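PDB 3C8I: putative membrane protein from Corynebacterium diphtheriae NCTC 13129, which is of unknown function and is seen here as its C-terminal DUF3239 part, an antiparallel sheet with helices packed on it. Local coordinates for residues I106-A109 with E110-P114; W118-L121 with S122-N126. All coordinates share one frame; numbering follows the deposited sequence.

Interaction 1 (I106-A109 with E110-P114); sequences IARA and ESTIP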
ATOM      1  N   ILE B 106       3.702  15.246 -24.024  1.00 46.54           N
ATOM      2  CA  ILE B 106       4.077  13.841 -23.854  1.00 46.07           C
ATOM      3  C   ILE B 106       5.090  13.451 -24.930  1.00 45.72           C
ATOM      4  O   ILE B 106       6.066  12.760 -24.647  1.00 45.22           O
ATOM      5  CB  ILE B 106       2.849  12.897 -23.911  1.00 45.76           C
ATOM      6  CG1 ILE B 106       1.941  13.131 -22.697  1.00 45.75           C
ATOM      7  CG2 ILE B 106       3.297  11.430 -23.944  1.00 45.88           C
ATOM      8  CD1 ILE B 106       0.577  12.506 -22.827  1.00 45.88           C
ATOM      9  N   ALA B 107       4.853  13.906 -26.161  1.00 45.50           N
ATOM     10  CA  ALA B 107       5.782  13.666 -27.272  1.00 45.45           C
ATOM     11  C   ALA B 107       7.131  14.326 -27.005  1.00 45.21           C
ATOM     12  O   ALA B 107       8.183  13.749 -27.273  1.00 44.75           O
ATOM     13  CB  ALA B 107       5.193  14.180 -28.597  1.00 45.52           C
ATOM     14  N   ARG B 108       7.087  15.536 -26.467  1.00 45.41           N
ATOM     15  CA  ARG B 108       8.295  16.256 -26.094  1.00 45.24           C
ATOM     16  C   ARG B 108       9.089  15.507 -25.038  1.00 44.69           C
ATOM     17  O   ARG B 108      10.302  15.319 -25.186  1.00 43.96           O
ATOM     18  CB  ARG B 108       7.932  17.623 -25.536  1.00 46.23           C
ATOM     19  CG  ARG B 108       9.123  18.542 -25.329  1.00 48.09           C
ATOM     20  CD  ARG B 108       9.317  19.460 -26.559  1.00 51.06           C
ATOM     21  NE  ARG B 108      10.536  20.285 -26.481  1.00 51.65           N
ATOM     22  CZ  ARG B 108      11.652  20.096 -27.193  1.00 53.84           C
ATOM     23  NH1 ARG B 108      11.761  19.097 -28.073  1.00 54.59           N
ATOM     24  NH2 ARG B 108      12.682  20.928 -27.031  1.00 54.63           N
ATOM     25  N   ALA B 109       8.393  15.111 -23.966  1.00 43.97           N
ATOM     26  CA  ALA B 109       8.961  14.295 -22.897  1.00 43.33           C
ATOM     27  C   ALA B 109       9.747  13.125 -23.443  1.00 42.43           C
ATOM     28  O   ALA B 109      10.841  12.863 -22.974  1.00 42.18           O
ATOM     29  CB  ALA B 109       7.851  13.779 -21.979  1.00 43.46           C
ATOM     30  N   GLU B 110       9.184  12.423 -24.425  1.00 42.11           N
ATOM     31  CA  GLU B 110       9.814  11.225 -24.973  1.00 42.62           C
ATOM     32  C   GLU B 110      11.122  11.543 -25.701  1.00 42.63           C
ATOM     33  O   GLU B 110      12.109  10.827 -25.540  1.00 42.31           O
ATOM     34  CB  GLU B 110       8.867  10.457 -25.909  1.00 42.38           C
ATOM     35  CG  GLU B 110       9.536   9.243 -26.566  1.00 43.11           C
ATOM     36  CD  GLU B 110       8.629   8.463 -27.493  1.00 44.09           C
ATOM     37  OE1 GLU B 110       7.446   8.250 -27.126  1.00 46.49           O
ATOM     38  OE2 GLU B 110       9.120   8.050 -28.581  1.00 46.24           O
ATOM     39  N   SER B 111      11.119  12.603 -26.511  1.00 42.50           N
ATOM     40  CA  SER B 111      12.331  13.050 -27.203  1.00 42.81           C
ATOM     41  C   SER B 111      13.380  13.649 -26.249  1.00 42.75           C
ATOM     42  O   SER B 111      14.574  13.522 -26.503  1.00 43.70           O
ATOM     43  CB  SER B 111      11.983  14.041 -28.329  1.00 42.74           C
ATOM     44  OG  SER B 111      11.205  15.113 -27.828  1.00 43.92           O
ATOM     45  N   THR B 112      12.943  14.268 -25.158  1.00 42.66           N
ATOM     46  CA  THR B 112      13.850  14.822 -24.145  1.00 42.77           C
ATOM     47  C   THR B 112      14.645  13.735 -23.390  1.00 42.92           C
ATOM     48  O   THR B 112      15.800  13.949 -23.000  1.00 43.22           O
ATOM     49  CB  THR B 112      13.067  15.649 -23.101  1.00 42.52           C
ATOM     50  OG1 THR B 112      12.494  16.804 -23.720  1.00 44.54           O
ATOM     51  CG2 THR B 112      13.957  16.085 -21.964  1.00 42.92           C
ATOM     52  N   ILE B 113      14.033  12.573 -23.174  1.00 42.09           N
ATOM     53  CA  ILE B 113      14.737  11.479 -22.499  1.00 41.95           C
ATOM     54  C   ILE B 113      15.824  10.954 -23.440  1.00 41.77           C
ATOM     55  O   ILE B 113      15.540  10.610 -24.591  1.00 41.25           O
ATOM     56  CB  ILE B 113      13.769  10.347 -22.026  1.00 41.52           C
ATOM     57  CG1 ILE B 113      12.858  10.863 -20.908  1.00 41.81           C
ATOM     58  CG2 ILE B 113      14.547   9.118 -21.532  1.00 41.25           C
ATOM     59  CD1 ILE B 113      11.576  10.064 -20.776  1.00 41.09           C
ATOM     60  N   PRO B 114      17.087  10.937 -22.969  1.00 42.11           N
ATOM     61  CA  PRO B 114      18.182  10.420 -23.794  1.00 41.74           C
ATOM     62  C   PRO B 114      17.848   9.112 -24.519  1.00 41.57           C
ATOM     63  O   PRO B 114      17.273   8.188 -23.932  1.00 41.32           O
ATOM     64  CB  PRO B 114      19.301  10.212 -22.772  1.00 41.90           C
ATOM     65  CG  PRO B 114      19.104  11.309 -21.821  1.00 41.90           C
ATOM     66  CD  PRO B 114      17.592  11.443 -21.673  1.00 41.97           C
TER

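Interaction 2 (W118-L121 with S122-N126); sequences WTTL and SKNLN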
ATOM      1  N   TRP B 118      16.637   5.242 -23.381  1.00 34.37           N
ATOM      2  CA  TRP B 118      15.635   4.464 -24.106  1.00 33.80           C
ATOM      3  C   TRP B 118      16.203   3.116 -24.535  1.00 33.24           C
ATOM      4  O   TRP B 118      15.596   2.087 -24.302  1.00 32.96           O
ATOM      5  CB  TRP B 118      15.079   5.215 -25.323  1.00 33.28           C
ATOM      6  CG  TRP B 118      14.083   6.288 -24.966  1.00 32.44           C
ATOM      7  CD1 TRP B 118      14.216   7.617 -25.176  1.00 33.52           C
ATOM      8  CD2 TRP B 118      12.817   6.097 -24.340  1.00 31.16           C
ATOM      9  NE1 TRP B 118      13.107   8.287 -24.713  1.00 34.01           N
ATOM     10  CE2 TRP B 118      12.225   7.372 -24.197  1.00 33.22           C
ATOM     11  CE3 TRP B 118      12.121   4.972 -23.878  1.00 32.35           C
ATOM     12  CZ2 TRP B 118      10.965   7.559 -23.597  1.00 33.42           C
ATOM     13  CZ3 TRP B 118      10.859   5.154 -23.286  1.00 32.46           C
ATOM     14  CH2 TRP B 118      10.302   6.438 -23.142  1.00 32.62           C
ATOM     15  N   THR B 119      17.387   3.117 -25.132  1.00 33.64           N
ATOM     16  CA  THR B 119      17.960   1.868 -25.617  1.00 33.57           C
ATOM     17  C   THR B 119      18.328   0.908 -24.453  1.00 32.84           C
ATOM     18  O   THR B 119      18.026  -0.290 -24.507  1.00 32.49           O
ATOM     19  CB  THR B 119      19.119   2.136 -26.643  1.00 34.67           C
ATOM     20  OG1 THR B 119      20.263   2.668 -25.961  1.00 38.79           O
ATOM     21  CG2 THR B 119      18.679   3.117 -27.712  1.00 33.64           C
ATOM     22  N   THR B 120      18.928   1.428 -23.386  1.00 32.24           N
ATOM     23  CA  THR B 120      19.166   0.630 -22.165  1.00 32.00           C
ATOM     24  C   THR B 120      17.892  -0.050 -21.643  1.00 31.32           C
ATOM     25  O   THR B 120      17.895  -1.238 -21.307  1.00 30.35           O
ATOM     26  CB  THR B 120      19.768   1.504 -21.017  1.00 32.78           C
ATOM     27  OG1 THR B 120      21.089   1.932 -21.379  1.00 31.80           O
ATOM     28  CG2 THR B 120      19.832   0.720 -19.685  1.00 31.98           C
ATOM     29  N   LEU B 121      16.796   0.707 -21.574  1.00 30.76           N
ATOM     30  CA  LEU B 121      15.515   0.133 -21.150  1.00 30.89           C
ATOM     31  C   LEU B 121      15.035  -0.946 -22.135  1.00 30.95           C
ATOM     32  O   LEU B 121      14.673  -2.038 -21.716  1.00 30.94           O
ATOM     33  CB  LEU B 121      14.454   1.226 -20.973  1.00 30.38           C
ATOM     34  CG  LEU B 121      13.054   0.769 -20.522  1.00 29.88           C
ATOM     35  CD1 LEU B 121      13.091  -0.067 -19.223  1.00 27.95           C
ATOM     36  CD2 LEU B 121      12.153   1.969 -20.398  1.00 29.19           C
ATOM     37  N   SER B 122      15.047  -0.632 -23.441  1.00 31.80           N
ATOM     38  CA  SER B 122      14.624  -1.592 -24.458  1.00 32.45           C
ATOM     39  C   SER B 122      15.413  -2.891 -24.363  1.00 32.88           C
ATOM     40  O   SER B 122      14.838  -3.973 -24.421  1.00 32.92           O
ATOM     41  CB  SER B 122      14.778  -0.999 -25.853  1.00 31.89           C
ATOM     42  OG  SER B 122      13.952   0.149 -25.983  1.00 31.99           O
ATOM     43  N   LYS B 123      16.723  -2.776 -24.189  1.00 33.98           N
ATOM     44  CA  LYS B 123      17.588  -3.959 -24.070  1.00 35.68           C
ATOM     45  C   LYS B 123      17.342  -4.793 -22.835  1.00 35.74           C
ATOM     46  O   LYS B 123      17.795  -5.925 -22.773  1.00 35.21           O
ATOM     47  CB  LYS B 123      19.065  -3.559 -24.131  1.00 35.86           C
ATOM     48  CG  LYS B 123      19.592  -3.528 -25.532  1.00 38.38           C
ATOM     49  CD  LYS B 123      20.615  -2.423 -25.774  1.00 38.44           C
ATOM     50  CE  LYS B 123      19.955  -1.214 -26.429  1.00 42.19           C
ATOM     51  NZ  LYS B 123      20.558   0.095 -26.008  1.00 42.18           N
ATOM     52  N   ASN B 124      16.623  -4.243 -21.850  1.00 36.42           N
ATOM     53  CA  ASN B 124      16.389  -4.935 -20.591  1.00 36.46           C
ATOM     54  C   ASN B 124      14.929  -5.294 -20.336  1.00 36.63           C
ATOM     55  O   ASN B 124      14.604  -5.821 -19.272  1.00 35.87           O
ATOM     56  CB  ASN B 124      16.970  -4.100 -19.445  1.00 37.09           C
ATOM     57  CG  ASN B 124      18.505  -4.132 -19.421  1.00 38.21           C
ATOM     58  OD1 ASN B 124      19.093  -5.148 -19.053  1.00 40.55           O
ATOM     59  ND2 ASN B 124      19.146  -3.033 -19.808  1.00 37.25           N
ATOM     60  N   LEU B 125      14.056  -5.052 -21.314  1.00 36.65           N
ATOM     61  CA  LEU B 125      12.639  -5.411 -21.168  1.00 37.30           C
ATOM     62  C   LEU B 125      12.469  -6.871 -20.848  1.00 37.71           C
ATOM     63  O   LEU B 125      11.548  -7.255 -20.114  1.00 37.12           O
ATOM     64  CB  LEU B 125      11.833  -5.132 -22.442  1.00 36.58           C
ATOM     65  CG  LEU B 125      11.024  -3.866 -22.651  1.00 36.18           C
ATOM     66  CD1 LEU B 125       9.930  -4.178 -23.714  1.00 32.46           C
ATOM     67  CD2 LEU B 125      10.431  -3.210 -21.355  1.00 30.69           C
ATOM     68  N   ASN B 126      13.348  -7.685 -21.444  1.00 38.78           N
ATOM     69  CA  ASN B 126      13.337  -9.132 -21.240  1.00 39.36           C
ATOM     70  C   ASN B 126      13.726  -9.577 -19.832  1.00 40.16           C
ATOM     71  O   ASN B 126      13.463 -10.721 -19.456  1.00 41.02           O
ATOM     72  CB  ASN B 126      14.160  -9.876 -22.340  1.00 39.41           C
ATOM     73  CG  ASN B 126      15.626  -9.409 -22.446  1.00 39.18           C
ATOM     74  OD1 ASN B 126      16.265  -9.056 -21.456  1.00 39.12           O
ATOM     75  ND2 ASN B 126      16.173  -9.454 -23.671  1.00 42.40           N
TER

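Interaction 1 (I106-A109 with E110-P114)
Ser111 and Thr112 both turn their hydroxyls back onto the carbonyl oxygen of Arg108. Ser111 OG gives its hydrogen bond to Arg108 O at 2.8 Å. It gets there because a chi1 of 54° tucks OG over its own main chain, facing back up the helix. Thr112 OG1 lies beside its own backbone N (chi1 -66°) and bonds Arg108 O at 3.0 Å. This donor stands well above the carbonyl plane, 52° out of it, whereas Ser111 OG is tilted from the plane by about half as much. Thr112 N meets the same oxygen at 2.8 Å, almost head-on to the carbonyl. One acceptor is thus gripped by three donors that approach from different directions. The site is the C-terminal end of helix 103-112, and both hydroxyls find their acceptor within the helix itself. Ile113, the first residue past the helical conformation, still bonds through its N to Ala109 O at 3.2 Å. Its CG1 passes that oxygen at 3.5 Å, and the buried side chain packs on Leu16 and Pro18 of strand 16-24. The Arg108 side chain crosses that of Thr112 at about a right angle, and its NH1 stays 4.0 Å from Ser111 OG. Glu110 leads the other way, with an extended chain whose OE2 forms a salt bridge with Arg70.

Interaction 2 (W118-L121 with S122-N126)
A chi1 of -73° sets Asn124 CG beside its own backbone N, and chi2 (-73°) turns the amide nitrogen back along the helix. Asn124 ND2 thereby reaches Thr120 O at 2.7 Å, tilted moderately from the carbonyl plane. The two side chains lie side by side and point the same way, with Thr120 CG2 3.8 Å from Asn124 ND2. The Thr120 hydroxyl has its partner a turn earlier, at Glu116 O. The backbone N of Asn124 bonds Leu121 O at 2.9 Å, an i to i+3 bond, whereas Ser122 N reaches Trp118 O four residues back, also at 2.9 Å. These are the later turns of helix 115-124, which packs against the antiparallel sheet. Leu121 rests there on Met20 and Met32, and Leu125 on Met20. Lys123 runs alongside Thr119, but its amine is modelled too close to that residue, so its exact place is doubtful. The hydroxyl of Thr119 bonds Glu116 O. A side-chain amide thus brings a donor to Thr120 O, while the main-chain N of the same residue serves Leu121 O, so Asn124 ties down two successive carbonyls.

Interaction 1 and interaction 2 lie on consecutive helices, 103-112 and 115-124, and their centres are about 16 Å apart. Pro114, which closes interaction 1, is the N-cap of the second helix. The two also touch directly through the Trp118 indole: its NE1 probably donates a hydrogen bond to Glu110 O at 2.9 Å, and its CD1 packs against Ile113 O at 3.3 Å. Arg70 on strand 70-80 is shared, as salt-bridge partner of Glu110 and cation-pi partner of Trp118. Strand 16-24 touches both, with Leu16 and Pro18 meeting interaction 1, and Pro18 and Met20 meeting interaction 2.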